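Local coordinates for protein seryl-tRNA synthetase, cytoplasmic (Candida albicans, PDB 3QO8) that catalyses the two-step, ATP-dependent attachment of serine to its cognate tRNA, passing through a seryl-adenylate intermediate, and works as a homodimer, at residues 244-249 and 298-303; 334-339 and 352-357; 366-371 and 402-407. All blocks are in the same frame, centred on the assembly; numbering follows the deposited sequence.

Interaction 1: 244-249 and 298-303; sequences IATSEQ and FEKIEQ. With SSA (5'-O-(N-(L-seryl)-sulfamoyl)adenosine), chain B.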
loop_
_atom_site.group_PDB
_atom_site.type_symbol
_atom_site.label_atom_id
_atom_site.label_comp_id
_atom_site.label_asym_id
_atom_site.label_seq_id
_atom_site.Cartn_x
_atom_site.Cartn_y
_atom_site.Cartn_z
ATOM N N ILE A 244 -2.687 -4.636 -5.690
ATOM C CA ILE A 244 -2.408 -6.062 -5.831
ATOM C C ILE A 244 -2.873 -6.856 -4.615
ATOM O O ILE A 244 -2.864 -6.337 -3.503
ATOM C CB ILE A 244 -0.902 -6.327 -6.088
ATOM C CG1 ILE A 244 -0.059 -6.015 -4.840
ATOM C CG2 ILE A 244 -0.425 -5.525 -7.344
ATOM C CD1 ILE A 244 1.448 -6.328 -4.992
ATOM N N ALA A 245 -3.293 -8.106 -4.845
ATOM C CA ALA A 245 -3.671 -9.029 -3.781
ATOM C C ALA A 245 -2.466 -9.829 -3.305
ATOM O O ALA A 245 -2.486 -10.424 -2.228
ATOM C CB ALA A 245 -4.790 -9.992 -4.282
ATOM N N THR A 246 -1.407 -9.836 -4.112
ATOM C CA THR A 246 -0.220 -10.639 -3.823
ATOM C C THR A 246 0.863 -10.224 -4.801
ATOM O O THR A 246 0.560 -9.873 -5.942
ATOM C CB THR A 246 -0.503 -12.180 -3.983
ATOM O OG1 THR A 246 0.732 -12.881 -4.172
ATOM C CG2 THR A 246 -1.392 -12.450 -5.189
ATOM N N SER A 247 2.121 -10.254 -4.365
ATOM C CA SER A 247 3.216 -9.902 -5.268
ATOM C C SER A 247 3.315 -10.849 -6.465
ATOM O O SER A 247 3.985 -10.544 -7.454
ATOM C CB SER A 247 4.561 -9.774 -4.532
ATOM O OG SER A 247 4.953 -11.000 -3.920
ATOM N N GLU A 248 2.642 -11.994 -6.361
ATOM C CA GLU A 248 2.534 -12.933 -7.473
ATOM C C GLU A 248 2.086 -12.203 -8.735
ATOM O O GLU A 248 2.590 -12.444 -9.828
ATOM C CB GLU A 248 1.528 -14.042 -7.140
ATOM C CG GLU A 248 1.332 -15.062 -8.252
ATOM C CD GLU A 248 -0.003 -15.820 -8.165
ATOM O OE1 GLU A 248 -0.540 -16.033 -7.045
ATOM O OE2 GLU A 248 -0.517 -16.198 -9.242
ATOM N N GLN A 249 1.128 -11.303 -8.573
ATOM C CA GLN A 249 0.535 -10.615 -9.711
ATOM C C GLN A 249 1.544 -9.764 -10.499
ATOM O O GLN A 249 1.775 -10.023 -11.683
ATOM C CB GLN A 249 -0.713 -9.845 -9.279
ATOM C CG GLN A 249 -1.893 -10.793 -9.051
ATOM C CD GLN A 249 -2.949 -10.248 -8.092
ATOM O OE1 GLN A 249 -2.743 -9.244 -7.412
ATOM N NE2 GLN A 249 -4.089 -10.924 -8.038
ATOM N N PHE A 298 -1.914 -6.747 4.308
ATOM C CA PHE A 298 -0.909 -7.534 5.021
ATOM C C PHE A 298 0.353 -7.616 4.185
ATOM O O PHE A 298 0.315 -7.343 2.977
ATOM C CB PHE A 298 -1.446 -8.945 5.388
ATOM C CG PHE A 298 -1.796 -9.807 4.198
ATOM C CD1 PHE A 298 -0.867 -10.680 3.654
ATOM C CD2 PHE A 298 -3.064 -9.746 3.628
ATOM C CE1 PHE A 298 -1.198 -11.487 2.556
ATOM C CE2 PHE A 298 -3.396 -10.517 2.529
ATOM C CZ PHE A 298 -2.472 -11.399 1.991
ATOM N N GLU A 299 1.474 -7.943 4.823
ATOM C CA GLU A 299 2.727 -8.149 4.086
ATOM C C GLU A 299 2.971 -9.626 3.785
ATOM O O GLU A 299 2.540 -10.496 4.538
ATOM C CB GLU A 299 3.920 -7.568 4.856
ATOM C CG GLU A 299 3.953 -6.012 4.847
ATOM C CD GLU A 299 2.800 -5.410 5.632
ATOM O OE1 GLU A 299 2.754 -5.608 6.862
ATOM O OE2 GLU A 299 1.941 -4.741 5.021
ATOM N N LYS A 300 3.674 -9.909 2.692
ATOM C CA LYS A 300 3.933 -11.295 2.321
ATOM C C LYS A 300 5.253 -11.410 1.574
ATOM O O LYS A 300 5.513 -10.658 0.621
ATOM C CB LYS A 300 2.779 -11.863 1.469
ATOM C CG LYS A 300 2.973 -13.353 1.055
ATOM C CD LYS A 300 1.672 -13.991 0.476
ATOM C CE LYS A 300 1.096 -13.180 -0.707
ATOM N NZ LYS A 300 2.122 -12.867 -1.746
ATOM N N ILE A 301 6.090 -12.330 2.037
ATOM C CA ILE A 301 7.234 -12.799 1.277
ATOM C C ILE A 301 6.784 -13.988 0.424
ATOM O O ILE A 301 6.301 -14.996 0.942
ATOM C CB ILE A 301 8.405 -13.217 2.188
ATOM C CG1 ILE A 301 8.802 -12.050 3.110
ATOM C CG2 ILE A 301 9.588 -13.699 1.340
ATOM C CD1 ILE A 301 9.040 -10.733 2.364
ATOM N N GLU A 302 6.975 -13.847 -0.884
ATOM C CA GLU A 302 6.462 -14.746 -1.900
ATOM C C GLU A 302 7.623 -15.434 -2.625
ATOM O O GLU A 302 8.626 -14.791 -2.948
ATOM C CB GLU A 302 5.693 -13.898 -2.931
ATOM C CG GLU A 302 5.091 -14.683 -4.093
ATOM C CD GLU A 302 3.839 -15.457 -3.694
ATOM O OE1 GLU A 302 3.508 -15.465 -2.484
ATOM O OE2 GLU A 302 3.178 -16.045 -4.592
ATOM N N GLN A 303 7.496 -16.730 -2.885
ATOM C CA GLN A 303 8.395 -17.399 -3.830
ATOM C C GLN A 303 7.782 -17.323 -5.218
ATOM O O GLN A 303 6.633 -17.725 -5.412
ATOM C CB GLN A 303 8.547 -18.885 -3.494
ATOM C CG GLN A 303 9.128 -19.188 -2.149
ATOM C CD GLN A 303 9.258 -20.687 -1.946
ATOM O OE1 GLN A 303 10.033 -21.345 -2.633
ATOM N NE2 GLN A 303 8.479 -21.232 -1.022
HETATM N N10 SSA B . 0.523 -15.859 -4.505
HETATM C CA SSA B . -0.125 -16.963 -3.800
HETATM C CB SSA B . 0.891 -17.689 -2.919
HETATM O OG SSA B . 1.277 -16.861 -1.804
HETATM C C9 SSA B . -1.262 -16.452 -2.960
HETATM O O9 SSA B . -1.481 -15.253 -2.838
HETATM N N8 SSA B . -2.004 -17.378 -2.360
HETATM S S1 SSA B . -3.053 -17.036 -1.198
HETATM O O1S SSA B . -4.208 -16.327 -1.669
HETATM O O2S SSA B . -3.450 -18.258 -0.579
HETATM O "O5'" SSA B . -2.357 -16.196 -0.109
HETATM C "C5'" SSA B . -1.139 -16.622 0.475
HETATM C "C4'" SSA B . -1.237 -16.497 1.999
HETATM O "O4'" SSA B . -1.501 -15.159 2.438
HETATM C "C3'" SSA B . -2.356 -17.312 2.608
HETATM O "O3'" SSA B . -1.972 -18.693 2.685
HETATM C "C2'" SSA B . -2.495 -16.639 3.969
HETATM O "O2'" SSA B . -1.459 -17.093 4.861
HETATM C "C1'" SSA B . -2.231 -15.166 3.659
HETATM N N9 SSA B . -3.506 -14.443 3.474
HETATM C C8 SSA B . -4.378 -14.586 2.463
HETATM N N7 SSA B . -5.422 -13.756 2.673
HETATM C C5 SSA B . -5.185 -13.094 3.821
HETATM C C6 SSA B . -5.880 -12.126 4.520
HETATM N N6 SSA B . -7.063 -11.690 4.035
HETATM N N1 SSA B . -5.364 -11.639 5.672
HETATM C C2 SSA B . -4.191 -12.086 6.136
HETATM N N3 SSA B . -3.490 -13.015 5.473
HETATM C C4 SSA B . -3.978 -13.537 4.325
HETATM O O HOH W 1 3.851 -10.195 -1.535
#

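Interaction 2: 334-339 and 352-357; sequences YRVVGI and YDLEAW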
loop_
_atom_site.group_PDB
_atom_site.type_symbol
_atom_site.label_atom_id
_atom_site.label_comp_id
_atom_site.label_asym_id
_atom_site.label_seq_id
_atom_site.Cartn_x
_atom_site.Cartn_y
_atom_site.Cartn_z
ATOM N N TYR A 334 3.027 -28.260 11.627
ATOM C CA TYR A 334 2.189 -28.022 10.459
ATOM C C TYR A 334 1.835 -29.323 9.771
ATOM O O TYR A 334 2.377 -30.372 10.101
ATOM C CB TYR A 334 2.890 -27.079 9.459
ATOM C CG TYR A 334 4.182 -27.660 8.915
ATOM C CD1 TYR A 334 4.169 -28.581 7.877
ATOM C CD2 TYR A 334 5.414 -27.294 9.454
ATOM C CE1 TYR A 334 5.362 -29.144 7.391
ATOM C CE2 TYR A 334 6.607 -27.841 8.973
ATOM C CZ TYR A 334 6.568 -28.772 7.952
ATOM O OH TYR A 334 7.737 -29.313 7.482
ATOM N N ARG A 335 0.916 -29.246 8.817
ATOM C CA ARG A 335 0.712 -30.327 7.869
ATOM C C ARG A 335 0.691 -29.742 6.463
ATOM O O ARG A 335 0.343 -28.579 6.279
ATOM C CB ARG A 335 -0.602 -31.064 8.145
ATOM C CG ARG A 335 -1.847 -30.191 8.058
ATOM C CD ARG A 335 -3.128 -31.032 8.258
ATOM N NE ARG A 335 -4.339 -30.249 8.007
ATOM C CZ ARG A 335 -5.563 -30.596 8.408
ATOM N NH1 ARG A 335 -5.754 -31.719 9.085
ATOM N NH2 ARG A 335 -6.605 -29.818 8.127
ATOM N N VAL A 336 1.082 -30.548 5.486
ATOM C CA VAL A 336 0.973 -30.174 4.071
ATOM C C VAL A 336 -0.152 -30.992 3.442
ATOM O O VAL A 336 -0.200 -32.229 3.588
ATOM C CB VAL A 336 2.288 -30.450 3.334
ATOM C CG1 VAL A 336 2.159 -30.115 1.836
ATOM C CG2 VAL A 336 3.422 -29.635 3.962
ATOM N N VAL A 337 -1.063 -30.309 2.761
ATOM C CA VAL A 337 -2.221 -30.974 2.171
ATOM C C VAL A 337 -2.349 -30.709 0.683
ATOM O O VAL A 337 -2.120 -29.594 0.215
ATOM C CB VAL A 337 -3.543 -30.578 2.889
ATOM C CG1 VAL A 337 -3.487 -30.982 4.364
ATOM C CG2 VAL A 337 -3.804 -29.086 2.768
ATOM N N GLY A 338 -2.729 -31.743 -0.059
ATOM C CA GLY A 338 -2.965 -31.624 -1.483
ATOM C C GLY A 338 -4.401 -31.206 -1.722
ATOM O O GLY A 338 -5.331 -31.973 -1.482
ATOM N N ILE A 339 -4.580 -29.982 -2.205
ATOM C CA ILE A 339 -5.907 -29.396 -2.367
ATOM C C ILE A 339 -6.734 -30.099 -3.451
ATOM O O ILE A 339 -6.236 -30.361 -4.554
ATOM C CB ILE A 339 -5.795 -27.870 -2.683
ATOM C CG1 ILE A 339 -5.030 -27.151 -1.571
ATOM C CG2 ILE A 339 -7.174 -27.251 -2.863
ATOM C CD1 ILE A 339 -5.698 -27.263 -0.180
ATOM N N TYR A 352 -0.529 -27.274 -3.205
ATOM C CA TYR A 352 -0.344 -27.774 -1.841
ATOM C C TYR A 352 -0.504 -26.607 -0.905
ATOM O O TYR A 352 0.029 -25.532 -1.171
ATOM C CB TYR A 352 1.071 -28.311 -1.619
ATOM C CG TYR A 352 1.341 -29.738 -2.050
ATOM C CD1 TYR A 352 0.391 -30.489 -2.726
ATOM C CD2 TYR A 352 2.567 -30.331 -1.771
ATOM C CE1 TYR A 352 0.665 -31.787 -3.116
ATOM C CE2 TYR A 352 2.846 -31.615 -2.158
ATOM C CZ TYR A 352 1.899 -32.342 -2.826
ATOM O OH TYR A 352 2.203 -33.630 -3.197
ATOM N N ASP A 353 -1.198 -26.812 0.209
ATOM C CA ASP A 353 -1.217 -25.800 1.251
ATOM C C ASP A 353 -0.415 -26.320 2.441
ATOM O O ASP A 353 -0.430 -27.523 2.744
ATOM C CB ASP A 353 -2.649 -25.489 1.706
ATOM C CG ASP A 353 -3.404 -24.592 0.731
ATOM O OD1 ASP A 353 -2.884 -24.297 -0.372
ATOM O OD2 ASP A 353 -4.538 -24.197 1.071
ATOM N N LEU A 354 0.311 -25.425 3.095
ATOM C CA LEU A 354 0.893 -25.739 4.384
ATOM C C LEU A 354 -0.039 -25.071 5.380
ATOM O O LEU A 354 -0.313 -23.873 5.288
ATOM C CB LEU A 354 2.333 -25.216 4.515
ATOM C CG LEU A 354 3.062 -25.575 5.822
ATOM C CD1 LEU A 354 4.562 -25.731 5.608
ATOM C CD2 LEU A 354 2.780 -24.564 6.923
ATOM N N GLU A 355 -0.562 -25.870 6.295
ATOM C CA GLU A 355 -1.468 -25.403 7.331
ATOM C C GLU A 355 -0.796 -25.647 8.670
ATOM O O GLU A 355 -0.433 -26.783 8.998
ATOM C CB GLU A 355 -2.795 -26.177 7.269
ATOM C CG GLU A 355 -3.467 -26.201 5.884
ATOM C CD GLU A 355 -4.753 -27.019 5.903
ATOM O OE1 GLU A 355 -4.818 -27.995 6.679
ATOM O OE2 GLU A 355 -5.698 -26.678 5.168
ATOM N N ALA A 356 -0.618 -24.579 9.439
ATOM C CA ALA A 356 0.137 -24.666 10.681
ATOM C C ALA A 356 -0.829 -24.875 11.835
ATOM O O ALA A 356 -1.985 -24.464 11.768
ATOM C CB ALA A 356 0.946 -23.390 10.909
ATOM N N TRP A 357 -0.340 -25.510 12.893
ATOM C CA TRP A 357 -1.160 -25.775 14.060
ATOM C C TRP A 357 -1.334 -24.526 14.914
ATOM O O TRP A 357 -0.358 -23.907 15.323
ATOM C CB TRP A 357 -0.535 -26.899 14.895
ATOM C CG TRP A 357 -1.339 -27.289 16.116
ATOM C CD1 TRP A 357 -1.005 -27.084 17.432
ATOM C CD2 TRP A 357 -2.606 -27.964 16.126
ATOM N NE1 TRP A 357 -1.994 -27.598 18.258
ATOM C CE2 TRP A 357 -2.982 -28.141 17.477
ATOM C CE3 TRP A 357 -3.457 -28.444 15.121
ATOM C CZ2 TRP A 357 -4.173 -28.770 17.844
ATOM C CZ3 TRP A 357 -4.633 -29.074 15.487
ATOM C CH2 TRP A 357 -4.980 -29.234 16.838
#

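Interaction 3: 366-371 and 402-407; sequences ELVSCS and NSTLSA. With MG (magnesium ion), chain C; SSA (5'-O-(N-(L-seryl)-sulfamoyl)adenosine), chain B.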
loop_
_atom_site.group_PDB
_atom_site.type_symbol
_atom_site.label_atom_id
_atom_site.label_comp_id
_atom_site.label_asym_id
_atom_site.label_seq_id
_atom_site.Cartn_x
_atom_site.Cartn_y
_atom_site.Cartn_z
ATOM N N GLU A 366 -4.461 -22.545 7.332
ATOM C CA GLU A 366 -3.651 -22.259 6.159
ATOM C C GLU A 366 -2.678 -21.077 6.357
ATOM O O GLU A 366 -3.101 -19.978 6.701
ATOM C CB GLU A 366 -4.578 -21.953 4.995
ATOM C CG GLU A 366 -3.830 -21.548 3.731
ATOM C CD GLU A 366 -4.705 -20.773 2.771
ATOM O OE1 GLU A 366 -5.946 -20.896 2.852
ATOM O OE2 GLU A 366 -4.148 -20.041 1.934
ATOM N N LEU A 367 -1.384 -21.302 6.139
ATOM C CA LEU A 367 -0.395 -20.203 6.122
ATOM C C LEU A 367 0.267 -20.052 4.749
ATOM O O LEU A 367 0.880 -19.029 4.457
ATOM C CB LEU A 367 0.724 -20.442 7.142
ATOM C CG LEU A 367 0.366 -20.426 8.631
ATOM C CD1 LEU A 367 1.639 -20.350 9.442
ATOM C CD2 LEU A 367 -0.532 -19.251 8.965
ATOM N N VAL A 368 0.183 -21.100 3.937
ATOM C CA VAL A 368 0.910 -21.159 2.682
ATOM C C VAL A 368 0.107 -21.870 1.605
ATOM O O VAL A 368 -0.477 -22.931 1.869
ATOM C CB VAL A 368 2.261 -21.912 2.861
ATOM C CG1 VAL A 368 2.880 -22.254 1.504
ATOM C CG2 VAL A 368 3.231 -21.097 3.712
ATOM N N SER A 369 0.070 -21.287 0.402
ATOM C CA SER A 369 -0.360 -22.017 -0.790
ATOM C C SER A 369 0.792 -22.053 -1.778
ATOM O O SER A 369 1.451 -21.041 -2.008
ATOM C CB SER A 369 -1.568 -21.363 -1.464
ATOM O OG SER A 369 -2.751 -21.616 -0.736
ATOM N N CYS A 370 1.011 -23.220 -2.370
ATOM C CA CYS A 370 2.096 -23.459 -3.303
ATOM C C CYS A 370 1.494 -24.090 -4.560
ATOM O O CYS A 370 0.893 -25.162 -4.487
ATOM C CB CYS A 370 3.117 -24.413 -2.665
ATOM S SG CYS A 370 4.533 -24.893 -3.750
ATOM N N SER A 371 1.644 -23.424 -5.700
ATOM C CA SER A 371 0.964 -23.822 -6.927
ATOM C C SER A 371 1.920 -23.940 -8.098
ATOM O O SER A 371 2.787 -23.099 -8.277
ATOM C CB SER A 371 -0.099 -22.784 -7.301
ATOM O OG SER A 371 -1.074 -22.647 -6.283
ATOM N N ASN A 402 4.230 -20.406 -7.991
ATOM C CA ASN A 402 4.273 -19.441 -6.914
ATOM C C ASN A 402 3.960 -20.146 -5.614
ATOM O O ASN A 402 3.182 -21.111 -5.591
ATOM C CB ASN A 402 3.299 -18.283 -7.167
ATOM C CG ASN A 402 1.838 -18.703 -7.048
ATOM O OD1 ASN A 402 1.255 -18.683 -5.953
ATOM N ND2 ASN A 402 1.234 -19.074 -8.177
ATOM N N SER A 403 4.593 -19.695 -4.537
ATOM C CA SER A 403 4.308 -20.246 -3.220
ATOM C C SER A 403 4.523 -19.197 -2.146
ATOM O O SER A 403 5.527 -18.488 -2.147
ATOM C CB SER A 403 5.169 -21.482 -2.942
ATOM O OG SER A 403 5.020 -21.917 -1.592
ATOM N N THR A 404 3.577 -19.092 -1.223
ATOM C CA THR A 404 3.811 -18.270 -0.056
ATOM C C THR A 404 5.103 -18.737 0.610
ATOM O O THR A 404 5.341 -19.933 0.714
ATOM C CB THR A 404 2.690 -18.443 0.968
ATOM O OG1 THR A 404 1.419 -18.373 0.306
ATOM C CG2 THR A 404 2.792 -17.377 2.054
ATOM N N LEU A 405 5.947 -17.808 1.048
ATOM C CA LEU A 405 6.928 -18.169 2.061
ATOM C C LEU A 405 6.327 -17.801 3.413
ATOM O O LEU A 405 6.063 -18.671 4.229
ATOM C CB LEU A 405 8.286 -17.477 1.867
ATOM C CG LEU A 405 9.257 -17.932 2.970
ATOM C CD1 LEU A 405 9.785 -19.349 2.700
ATOM C CD2 LEU A 405 10.399 -16.970 3.184
ATOM N N SER A 406 6.086 -16.512 3.641
ATOM C CA SER A 406 5.392 -16.086 4.858
ATOM C C SER A 406 4.486 -14.890 4.627
ATOM O O SER A 406 4.954 -13.828 4.221
ATOM C CB SER A 406 6.379 -15.758 5.982
ATOM O OG SER A 406 5.693 -15.293 7.146
ATOM N N ALA A 407 3.189 -15.083 4.856
ATOM C CA ALA A 407 2.271 -13.968 5.023
ATOM C C ALA A 407 2.478 -13.531 6.464
ATOM O O ALA A 407 2.143 -14.261 7.394
ATOM C CB ALA A 407 0.847 -14.416 4.794
HETATM MG MG MG C . -4.712 -20.270 -0.410
HETATM N N10 SSA B . 0.523 -15.859 -4.505
HETATM C CA SSA B . -0.125 -16.963 -3.800
HETATM C CB SSA B . 0.891 -17.689 -2.919
HETATM O OG SSA B . 1.277 -16.861 -1.804
HETATM C C9 SSA B . -1.262 -16.452 -2.960
HETATM O O9 SSA B . -1.481 -15.253 -2.838
HETATM N N8 SSA B . -2.004 -17.378 -2.360
HETATM S S1 SSA B . -3.053 -17.036 -1.198
HETATM O O1S SSA B . -4.208 -16.327 -1.669
HETATM O O2S SSA B . -3.450 -18.258 -0.579
HETATM O "O5'" SSA B . -2.357 -16.196 -0.109
HETATM C "C5'" SSA B . -1.139 -16.622 0.475
HETATM C "C4'" SSA B . -1.237 -16.497 1.999
HETATM O "O4'" SSA B . -1.501 -15.159 2.438
HETATM C "C3'" SSA B . -2.356 -17.312 2.608
HETATM O "O3'" SSA B . -1.972 -18.693 2.685
HETATM C "C2'" SSA B . -2.495 -16.639 3.969
HETATM O "O2'" SSA B . -1.459 -17.093 4.861
HETATM C "C1'" SSA B . -2.231 -15.166 3.659
HETATM N N9 SSA B . -3.506 -14.443 3.474
HETATM C C8 SSA B . -4.378 -14.586 2.463
HETATM N N7 SSA B . -5.422 -13.756 2.673
HETATM C C5 SSA B . -5.185 -13.094 3.821
HETATM C C6 SSA B . -5.880 -12.126 4.520
HETATM N N6 SSA B . -7.063 -11.690 4.035
HETATM N N1 SSA B . -5.364 -11.639 5.672
HETATM C C2 SSA B . -4.191 -12.086 6.136
HETATM N N3 SSA B . -3.490 -13.015 5.473
HETATM C C4 SSA B . -3.978 -13.537 4.325
HETATM O O HOH W 2 2.362 -17.506 6.098
HETATM O O HOH W 3 -0.182 -20.612 -4.681
HETATM O O HOH W 4 -7.042 -19.346 -0.162
HETATM O O HOH W 5 -5.933 -22.303 -0.161
HETATM O O HOH W 6 -5.063 -20.157 -2.982
#

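Interaction 1: 244-249 and 298-303
Lys300 and Glu302, on one side of strand 297-307, reach across to Thr246 and Ser247, where the chain turns into a helix. The Lys300 chain, bent at chi3 and chi4, turns its NZ to donate to Thr246 OG1 (2.8 Å), the two side chains crossing obliquely. The same NZ forms a salt bridge with Glu302 OE1 at 3.0 Å, coming from above the carboxylate plane. Ser247 OG lies against Glu302 CB (3.2 Å), and a water joins it to Lys300 O and NZ. Thr246 OG1 also accepts from Glu248 N, a capping bond. This is the serine pocket of the class II catalytic core, occupied here by the seryl-adenylate analogue. Its amino nitrogen N10 is gripped by three oxygens: Glu302 OE2 at 2.7 Å, Glu248 OE1 at 2.8 Å and Thr246 OG1 at 3.0 Å. Two carboxylates this close would be expected to suit a charged ammonium group. With CG anti to the backbone N (chi1 179°) and a bend at chi2 bringing CD toward the seryl group, Glu302 accepts through OE1 from the seryl hydroxyl OG at 2.7 Å. Toward the N-terminal end of the strand, one face of the Phe298 ring lies against the adenine, whose N3 sits over the ring centre, 3.6 Å from its plane, while Arg279 touches Phe298 as well.

Interaction 2: 334-339 and 352-357
The antiparallel beta hairpin of strands 334-338 and 350-358, part of the large mixed sheet of the class II synthetase core, brings Tyr334 to Gly338 opposite Ala356 to Tyr352. Arg335 with Glu355 and Val337 with Asp353 are the hydrogen-bonded pairs, each closed by two backbone N-H to O bonds; Tyr334-Ala356, Val336-Leu354 and Gly338-Tyr352 are the non-hydrogen-bonded pairs. In these intervening spaces CA-H groups point at carbonyls, as from Val336 CA to Asp353 O at 3.3 Å.

On the face bearing Tyr334, Val336 and Leu354, the contact is apolar. Leu354 CD1 sits over the Tyr334 ring in a CH-pi contact, 3.9 Å from the centroid and shifted toward the rim, while its CD2 meets Tyr334 CB. Val336 CG1, anti to the backbone N (chi1 178°), touches Tyr352 CD2 at 3.6 Å. Helix 312-329 covers this side: its Glu324, along with Gln328, hydrogen-bonds Tyr334 OH, and Phe316 meets the Tyr352 ring edge-to-face.

The other face mixes charged and apolar groups. Ile339 CD1 packs 3.5 Å from Asp353 OD2, and Asp353 OD1 hydrogen-bonds Ser369 OG, a ligand of the bound magnesium. Asp353 is thus a second-shell partner, consistent with a part in orienting Ser369 toward the metal. Val337 CG2 lies 3.9 Å from Glu355 CD, the two side chains crossing at about a right angle, so the carboxylate has an apolar neighbour. Arg335, extended from CG to NE, holds Glu355 side-on: NE donates to OE1 at 2.7 Å and NH2 to the same oxygen at 2.9 Å, with OE1 only 2° out of the guanidinium plane and the carboxylate turned 30° from it.

Interaction 3: 366-371 and 402-407
Backbone hydrogen bonds join Ser371 and Asn402 in both directions, with Ser371 N to Asn402 O at 2.8 Å, and Thr404 N donates to Ser369 O. The return bond at that end uses a side chain: Ser369 N gives its hydrogen to Thr404 OG1 (3.2 Å, 166°), which in turn donates to the seryl hydroxyl OG of the bound adenylate analogue at 2.6 Å. In van der Waals packing, Cys370 SG and CB each lie 3.6 Å from Ser403 CB, and Val368 CG1 rests against Thr404 O. Asn402 OD1 comes within 3.1 Å of the analogue's CA and accepts from a water that also hydrogen-bonds Ser371 OG. These two strands run antiparallel within the mixed sheet of the class II core; Leu367 and Val368 both face Leu354 of the next strand, a classic beta bulge. Metal bonds come from the first strand: Glu366 OE2 and Ser369 OG each bind magnesium at 2.4 Å, joined by the sulfamoyl oxygen O2S and three waters. Ser369 OG, anti to its carbonyl carbon (chi1 -75°), is thereby placed beside the metal. On the ribose, Glu366 OE2 accepts from O3' at 2.7 Å, Leu367 O accepts from O2', and Ala407 CB packs 3.4 Å from C1'.

Overall arrangement
All three contacts reach one mixed sheet in the catalytic core; 244-249 is a turn and helix start packed against it. They follow one another along the chain, interaction 1 closing before interaction 2 opens, and interaction 2 before interaction 3. In space, interaction 3 lies between the others, its centre about 9 Å from that of interaction 1 and about 10 Å from that of interaction 2, whereas interactions 1 and 2 are about 19 Å apart, centre to centre, and do not touch. The strand order is 297-307, 399-404, 363-372, 350-358, 334-338. Interactions 1 and 3 share the adenylate analogue, so neighbouring strands bring serine, nucleotide and magnesium sites together, with the hairpin of interaction 2 bordering the metal side.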